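PDB 1SR4: cytolethal distending toxin protein B from Haemophilus ducreyi, which acts as the DNase I-like nuclease subunit of a tripartite bacterial genotoxin that damages the DNA of host cells. Local coordinates for the interface of chains A and B. Residues are numbered along the deposited sequence; one frame, centred on the assembly and turned at random. Chains: chain A, cytolethal distending toxin protein B; chain B, cytolethal distending toxin protein C.

Contact 1: the interface of chains A and B. Residues chain A 24-25, 29, 246; chain B 48, 97, 99, 103, 105, 146.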
ATOM      1  N   ASN A  24       4.860  -1.066   8.329  1.00  9.26           N
ATOM      2  CA  ASN A  24       6.063  -0.427   7.810  1.00 10.10           C
ATOM      3  C   ASN A  24       6.305  -0.534   6.324  1.00 11.80           C
ATOM      4  O   ASN A  24       7.071   0.252   5.769  1.00 10.85           O
ATOM      5  CB  ASN A  24       7.274  -0.888   8.602  1.00 10.78           C
ATOM      6  CG  ASN A  24       7.265  -0.322  10.004  1.00 14.72           C
ATOM      7  OD1 ASN A  24       7.292   0.900  10.188  1.00 15.02           O
ATOM      8  ND2 ASN A  24       7.189  -1.194  10.998  1.00 16.46           N
ATOM      9  N   ILE A  25       5.649  -1.490   5.674  1.00  8.18           N
ATOM     10  CA  ILE A  25       5.772  -1.612   4.230  1.00  8.79           C
ATOM     11  C   ILE A  25       4.621  -0.829   3.581  1.00 11.54           C
ATOM     12  O   ILE A  25       4.833   0.248   3.010  1.00 12.75           O
ATOM     13  CB  ILE A  25       5.713  -3.090   3.778  1.00  8.20           C
ATOM     14  CG1 ILE A  25       6.953  -3.826   4.299  1.00  9.26           C
ATOM     15  CG2 ILE A  25       5.608  -3.187   2.226  1.00  8.39           C
ATOM     16  CD1 ILE A  25       6.921  -5.329   4.067  1.00  8.49           C
ATOM     17  N   GLN A  29       3.659   3.595   2.980  1.00  7.75           N
ATOM     18  CA  GLN A  29       3.555   4.064   1.603  1.00  9.40           C
ATOM     19  C   GLN A  29       2.219   4.755   1.303  1.00 10.61           C
ATOM     20  O   GLN A  29       2.167   5.688   0.494  1.00 10.07           O
ATOM     21  CB  GLN A  29       3.814   2.886   0.631  1.00 11.71           C
ATOM     22  CG  GLN A  29       5.295   2.455   0.621  1.00 11.32           C
ATOM     23  CD  GLN A  29       5.580   1.132  -0.107  1.00 15.30           C
ATOM     24  OE1 GLN A  29       4.742   0.620  -0.855  1.00 14.92           O
ATOM     25  NE2 GLN A  29       6.792   0.583   0.106  1.00 14.77           N
ATOM     26  N   SER A 246       5.722  -1.644  -3.339  1.00  9.16           N
ATOM     27  CA  SER A 246       5.948  -2.988  -2.808  1.00 10.96           C
ATOM     28  C   SER A 246       4.739  -3.893  -2.986  1.00 11.25           C
ATOM     29  O   SER A 246       3.657  -3.446  -3.352  1.00 11.72           O
ATOM     30  CB  SER A 246       6.178  -2.924  -1.288  1.00 10.53           C
ATOM     31  OG  SER A 246       7.315  -2.156  -0.929  1.00 17.44           O
TER
ATOM     32  N   LEU B  48       6.906 -13.805   4.028  1.00 12.46           N
ATOM     33  CA  LEU B  48       7.457 -12.808   4.918  1.00 13.14           C
ATOM     34  C   LEU B  48       6.839 -12.979   6.292  1.00 12.77           C
ATOM     35  O   LEU B  48       5.646 -12.804   6.441  1.00 12.82           O
ATOM     36  CB  LEU B  48       7.163 -11.402   4.373  1.00 12.58           C
ATOM     37  CG  LEU B  48       7.776 -10.231   5.153  1.00 15.72           C
ATOM     38  CD1 LEU B  48       9.300 -10.258   4.981  1.00 15.23           C
ATOM     39  CD2 LEU B  48       7.214  -8.890   4.635  1.00 17.24           C
ATOM     40  N   LEU B  97      14.187  -5.030   8.416  1.00  8.16           N
ATOM     41  CA  LEU B  97      13.728  -4.117   7.365  1.00  8.68           C
ATOM     42  C   LEU B  97      13.781  -2.660   7.813  1.00  8.38           C
ATOM     43  O   LEU B  97      13.172  -2.281   8.801  1.00  8.53           O
ATOM     44  CB  LEU B  97      12.287  -4.451   6.934  1.00  7.00           C
ATOM     45  CG  LEU B  97      11.964  -5.897   6.510  1.00  8.57           C
ATOM     46  CD1 LEU B  97      10.523  -5.995   5.973  1.00  7.68           C
ATOM     47  CD2 LEU B  97      12.953  -6.353   5.432  1.00  8.50           C
ATOM     48  N   PRO B  99      12.876   1.055   6.481  1.00  9.94           N
ATOM     49  CA  PRO B  99      12.146   1.788   5.440  1.00  9.06           C
ATOM     50  C   PRO B  99      12.936   3.007   4.958  1.00  9.44           C
ATOM     51  O   PRO B  99      13.823   3.503   5.659  1.00  9.64           O
ATOM     52  CB  PRO B  99      10.835   2.183   6.135  1.00  9.40           C
ATOM     53  CG  PRO B  99      11.264   2.410   7.558  1.00 11.44           C
ATOM     54  CD  PRO B  99      12.277   1.269   7.815  1.00  9.25           C
ATOM     55  N   GLY B 103      10.457   3.805  -0.706  1.00  8.43           N
ATOM     56  CA  GLY B 103       9.671   2.578  -0.715  1.00  7.34           C
ATOM     57  C   GLY B 103      10.596   1.373  -0.839  1.00  8.88           C
ATOM     58  O   GLY B 103      10.170   0.226  -0.713  1.00  8.22           O
ATOM     59  N   PHE B 105      13.836  -0.804   0.548  1.00  8.43           N
ATOM     60  CA  PHE B 105      14.251  -1.130   1.903  1.00 10.06           C
ATOM     61  C   PHE B 105      15.727  -1.442   1.947  1.00 11.08           C
ATOM     62  O   PHE B 105      16.311  -1.916   0.956  1.00 10.51           O
ATOM     63  CB  PHE B 105      13.511  -2.372   2.431  1.00  8.02           C
ATOM     64  CG  PHE B 105      12.058  -2.138   2.662  1.00 10.63           C
ATOM     65  CD1 PHE B 105      11.614  -1.617   3.879  1.00  8.87           C
ATOM     66  CD2 PHE B 105      11.144  -2.336   1.634  1.00  8.68           C
ATOM     67  CE1 PHE B 105      10.266  -1.285   4.068  1.00  9.73           C
ATOM     68  CE2 PHE B 105       9.790  -2.004   1.820  1.00 10.25           C
ATOM     69  CZ  PHE B 105       9.361  -1.479   3.036  1.00  6.68           C
ATOM     70  N   ILE B 146      10.613  -5.338  -1.982  1.00  9.90           N
ATOM     71  CA  ILE B 146       9.817  -6.439  -1.429  1.00  9.53           C
ATOM     72  C   ILE B 146       8.635  -6.377  -2.389  1.00  6.91           C
ATOM     73  O   ILE B 146       7.727  -5.570  -2.218  1.00  6.81           O
ATOM     74  CB  ILE B 146       9.365  -6.146   0.027  1.00 11.64           C
ATOM     75  CG1 ILE B 146      10.554  -6.252   0.996  1.00 14.76           C
ATOM     76  CG2 ILE B 146       8.359  -7.210   0.497  1.00 10.59           C
ATOM     77  CD1 ILE B 146      11.714  -5.384   0.643  1.00 20.32           C
TER
HETATM   78  O   HOH W   1       9.795  -2.269  -2.169  1.00  5.35           O
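A:Ile25 meets B:Phe105 through two similar first torsions: A:Ile25 CG1 stands anti to its own carbonyl carbon (chi1 -67°), and B:Phe105 CG does likewise on its strand (chi1 -69°). The isoleucine branch thereby leaves helix 20-31 of the nuclease subunit toward the lectin-like subunit, while the phenylalanine ring projects from the start of strand 105-109 to intercept it. The two side chains cross at about a right angle. The tip of the ring does the touching, with B:Phe105 CZ 3.6 Å from A:Ile25 CG1. Flanking the same ring, the backbone oxygen A:Asn24 O and the hydroxyl oxygen A:Ser246 OG both lie in its plane at the edge, next to CE1 and CE2 respectively, so helix and loop bracket the end of the phenyl group.

The isoleucine runs straight on beyond CG1. This carries the methyl past the ring to B:Leu48 on strand 46-50, tip to tip, A:Ile25 CD1 lying 3.6 Å from B:Leu48 CD2. B:Leu97 on strand 95-99 comes in obliquely, its CD1 methyl 4.1 Å from A:Ile25 CD1. One helix residue is thus received by hydrophobic groups from three strands, a worked example of a docking knob.

No direct polar bond joins the two chains in this patch; polar contact passes through water 1. On the nuclease side, the extended side chain of A:Gln29 sends its amide NE2 to A:Ser246 OG at 3.0 Å, nearly in the amide plane, which should help fix the serine hydroxyl. That hydroxyl oxygen lies 2.8 Å from water 1. The water also sits 2.9 Å from the carbonyl oxygen B:Gly103 O, and the backbone amide B:Ile146 N points toward it at 3.2 Å.

Contact 2: the interface of chains A and B. Residues chain A 44, 96, 122, 138-141; chain B 9, 11-13.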
ATOM      1  N   GLU A  44      -8.589  -4.879  10.894  1.00  9.78           N
ATOM      2  CA  GLU A  44      -7.701  -5.981  11.259  1.00  9.44           C
ATOM      3  C   GLU A  44      -6.297  -5.420  11.484  1.00  9.23           C
ATOM      4  O   GLU A  44      -5.288  -5.958  11.008  1.00  8.90           O
ATOM      5  CB  GLU A  44      -7.711  -7.050  10.158  1.00  8.44           C
ATOM      6  CG  GLU A  44      -9.092  -7.709   9.984  1.00  9.67           C
ATOM      7  CD  GLU A  44      -9.063  -8.898   9.056  1.00 12.74           C
ATOM      8  OE1 GLU A  44      -8.168  -9.763   9.235  1.00 12.77           O
ATOM      9  OE2 GLU A  44      -9.932  -8.967   8.157  1.00 14.82           O
ATOM     10  N   VAL A  96      -8.278  -8.507  15.283  1.00 10.40           N
ATOM     11  CA  VAL A  96      -9.386  -7.819  14.652  1.00 11.79           C
ATOM     12  C   VAL A  96      -9.674  -6.475  15.337  1.00 13.73           C
ATOM     13  O   VAL A  96     -10.689  -6.299  16.019  1.00 14.73           O
ATOM     14  CB  VAL A  96     -10.630  -8.730  14.606  1.00 11.54           C
ATOM     15  CG1 VAL A  96     -11.765  -8.029  13.854  1.00 10.05           C
ATOM     16  CG2 VAL A  96     -10.268 -10.043  13.877  1.00  9.30           C
ATOM     17  N   ARG A 122     -18.993  -5.491  14.912  1.00 16.97           N
ATOM     18  CA  ARG A 122     -18.065  -4.435  15.324  1.00 14.79           C
ATOM     19  C   ARG A 122     -18.679  -3.053  15.071  1.00 13.67           C
ATOM     20  O   ARG A 122     -19.344  -2.827  14.043  1.00 13.27           O
ATOM     21  CB  ARG A 122     -16.762  -4.568  14.533  1.00 15.70           C
ATOM     22  CG  ARG A 122     -16.009  -5.883  14.779  1.00 18.13           C
ATOM     23  CD  ARG A 122     -14.977  -6.131  13.676  1.00 16.03           C
ATOM     24  NE  ARG A 122     -15.577  -6.629  12.438  1.00 16.89           N
ATOM     25  CZ  ARG A 122     -15.968  -7.890  12.242  1.00 19.05           C
ATOM     26  NH1 ARG A 122     -15.826  -8.792  13.203  1.00 17.37           N
ATOM     27  NH2 ARG A 122     -16.478  -8.257  11.072  1.00 17.64           N
ATOM     28  N   HIS A 138     -15.826  -2.382   9.698  1.00  9.46           N
ATOM     29  CA  HIS A 138     -15.471  -3.721   9.293  1.00  8.96           C
ATOM     30  C   HIS A 138     -16.724  -4.544   9.563  1.00  9.82           C
ATOM     31  O   HIS A 138     -16.911  -5.061  10.665  1.00 11.58           O
ATOM     32  CB  HIS A 138     -14.286  -4.255  10.106  1.00  8.74           C
ATOM     33  CG  HIS A 138     -13.834  -5.615   9.667  1.00  9.08           C
ATOM     34  ND1 HIS A 138     -12.756  -6.265  10.225  1.00 10.43           N
ATOM     35  CD2 HIS A 138     -14.326  -6.449   8.720  1.00 10.73           C
ATOM     36  CE1 HIS A 138     -12.599  -7.438   9.640  1.00 11.05           C
ATOM     37  NE2 HIS A 138     -13.538  -7.575   8.720  1.00 10.82           N
ATOM     38  N   ALA A 139     -17.593  -4.648   8.559  1.00 11.46           N
ATOM     39  CA  ALA A 139     -18.849  -5.388   8.707  1.00 11.80           C
ATOM     40  C   ALA A 139     -18.621  -6.896   8.772  1.00 13.83           C
ATOM     41  O   ALA A 139     -17.539  -7.402   8.419  1.00 12.94           O
ATOM     42  CB  ALA A 139     -19.803  -5.039   7.558  1.00 11.01           C
ATOM     43  N   LEU A 140     -19.653  -7.616   9.202  1.00 13.82           N
ATOM     44  CA  LEU A 140     -19.585  -9.067   9.335  1.00 15.11           C
ATOM     45  C   LEU A 140     -19.287  -9.780   8.020  1.00 16.06           C
ATOM     46  O   LEU A 140     -19.811  -9.411   6.968  1.00 15.60           O
ATOM     47  CB  LEU A 140     -20.898  -9.592   9.945  1.00 15.32           C
ATOM     48  CG  LEU A 140     -21.171  -9.119  11.388  1.00 15.52           C
ATOM     49  CD1 LEU A 140     -22.652  -9.276  11.757  1.00 16.34           C
ATOM     50  CD2 LEU A 140     -20.291  -9.926  12.346  1.00 16.83           C
ATOM     51  N   ALA A 141     -18.450 -10.808   8.102  1.00 16.05           N
ATOM     52  CA  ALA A 141     -18.030 -11.609   6.952  1.00 19.06           C
ATOM     53  C   ALA A 141     -19.191 -12.168   6.143  1.00 20.82           C
ATOM     54  O   ALA A 141     -19.119 -12.263   4.916  1.00 22.32           O
ATOM     55  CB  ALA A 141     -17.135 -12.753   7.423  1.00 19.79           C
TER
ATOM     56  N   TYR B   9     -13.570 -12.210  17.452  1.00 15.56           N
ATOM     57  CA  TYR B   9     -14.412 -12.157  16.259  1.00 16.03           C
ATOM     58  C   TYR B   9     -14.169 -13.316  15.316  1.00 16.98           C
ATOM     59  O   TYR B   9     -13.495 -13.173  14.290  1.00 17.07           O
ATOM     60  CB  TYR B   9     -14.168 -10.832  15.536  1.00 16.80           C
ATOM     61  CG  TYR B   9     -14.513  -9.638  16.396  1.00 15.71           C
ATOM     62  CD1 TYR B   9     -15.845  -9.276  16.624  1.00 16.50           C
ATOM     63  CD2 TYR B   9     -13.511  -8.902  17.023  1.00 15.55           C
ATOM     64  CE1 TYR B   9     -16.164  -8.211  17.454  1.00 16.14           C
ATOM     65  CE2 TYR B   9     -13.816  -7.844  17.857  1.00 16.01           C
ATOM     66  CZ  TYR B   9     -15.140  -7.501  18.074  1.00 16.81           C
ATOM     67  OH  TYR B   9     -15.428  -6.460  18.928  1.00 18.44           O
ATOM     68  N   ASP B  11     -15.793 -14.574  12.970  1.00 17.36           N
ATOM     69  CA  ASP B  11     -16.245 -14.500  11.586  1.00 16.75           C
ATOM     70  C   ASP B  11     -15.052 -14.118  10.717  1.00 15.09           C
ATOM     71  O   ASP B  11     -15.091 -14.266   9.500  1.00 16.07           O
ATOM     72  CB  ASP B  11     -17.379 -13.469  11.403  1.00 17.10           C
ATOM     73  CG  ASP B  11     -16.925 -12.024  11.629  1.00 17.01           C
ATOM     74  OD1 ASP B  11     -16.439 -11.723  12.732  1.00 16.55           O
ATOM     75  OD2 ASP B  11     -17.060 -11.191  10.701  1.00 12.59           O
ATOM     76  N   VAL B  12     -13.982 -13.648  11.346  1.00 14.45           N
ATOM     77  CA  VAL B  12     -12.792 -13.225  10.609  1.00 14.89           C
ATOM     78  C   VAL B  12     -11.722 -14.302  10.592  1.00 16.45           C
ATOM     79  O   VAL B  12     -11.110 -14.606  11.622  1.00 16.78           O
ATOM     80  CB  VAL B  12     -12.158 -11.947  11.221  1.00 13.66           C
ATOM     81  CG1 VAL B  12     -10.956 -11.516  10.384  1.00 12.87           C
ATOM     82  CG2 VAL B  12     -13.185 -10.820  11.289  1.00 15.33           C
ATOM     83  N   GLU B  13     -11.482 -14.879   9.424  1.00 16.90           N
ATOM     84  CA  GLU B  13     -10.459 -15.906   9.327  1.00 17.58           C
ATOM     85  C   GLU B  13      -9.049 -15.357   9.552  1.00 16.31           C
ATOM     86  O   GLU B  13      -8.788 -14.172   9.368  1.00 14.74           O
ATOM     87  CB  GLU B  13     -10.510 -16.589   7.958  1.00 22.41           C
ATOM     88  CG  GLU B  13     -11.550 -17.705   7.845  1.00 28.87           C
ATOM     89  CD  GLU B  13     -11.095 -18.816   6.907  1.00 31.49           C
ATOM     90  OE1 GLU B  13     -10.815 -19.952   7.384  1.00 31.07           O
ATOM     91  OE2 GLU B  13     -11.011 -18.537   5.696  1.00 32.08           O
TER
HETATM   92  O   HOH W   2      -7.587 -12.122   8.279  1.00 12.05           O
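B:Asp11 and A:Arg122 meet tip to tip in the catalytic cleft of an endonuclease/exonuclease/phosphatase-family fold, into which a loop segment of chain B is inserted. Guanidinium and carboxylate are coplanar to within 1°, and the arginine grips end-on: NH1 bonds to B:Asp11 OD1 and NH2 to B:Asp11 OD2, each bond 3.0 Å long, and each oxygen accepts on its syn lone pair. OD2 takes a further bond on its anti lone pair, from the backbone amide A:Ala141 N at 3.0 Å. The aspartate CG lies between its backbone N and carbonyl carbon (chi1 67°), a crowded position that these bonds presumably help to hold.

B:Tyr9 slides alongside A:Arg122, presenting one ring face to the aliphatic CG, which sits 3.8 Å from the ring centroid in a CH-pi contact. The guanidinium itself stands almost perpendicular to that ring. A:Val96 CG1 approaches the ring on its CD2 side.

B:Val12 splays its methyls between two residues characteristic of this family's active site. CG1 packs 3.5 Å from the carboxylate carbon CD of A:Glu44, the family's metal-binding glutamate, whose OE1 is also linked through water 2 to the backbone oxygen B:Glu13 O. CG2 meets CE1 of A:His138, a catalytic histidine, at 3.8 Å. The segment would therefore be likely to obstruct substrate.

In the second shell, A:Arg122 NE donates to the carbonyl oxygen A:His138 O at 2.7 Å, tilted from the carbonyl plane, and NH2 adds a weak bond to A:Ala139 O. The arginine chain, bent at chi3 (-78°), passes NE over one face of the histidine ring.

Contact 1 and contact 2 lie about 26 Å apart, measured between the centres of their C-alpha atoms, and have no residue or secondary-structure element in common. Chain B supplies both by different means: strands and a loop of its lectin-like body in contact 1, an irregular segment near its N terminus in contact 2. Chain A likewise offers a helix and a loop in the first and its active-site cleft in the second. In this three-protein toxin assembly the body is docked and the segment lies in the cleft at the same time; the structure alone does not show whether the one depends on the other.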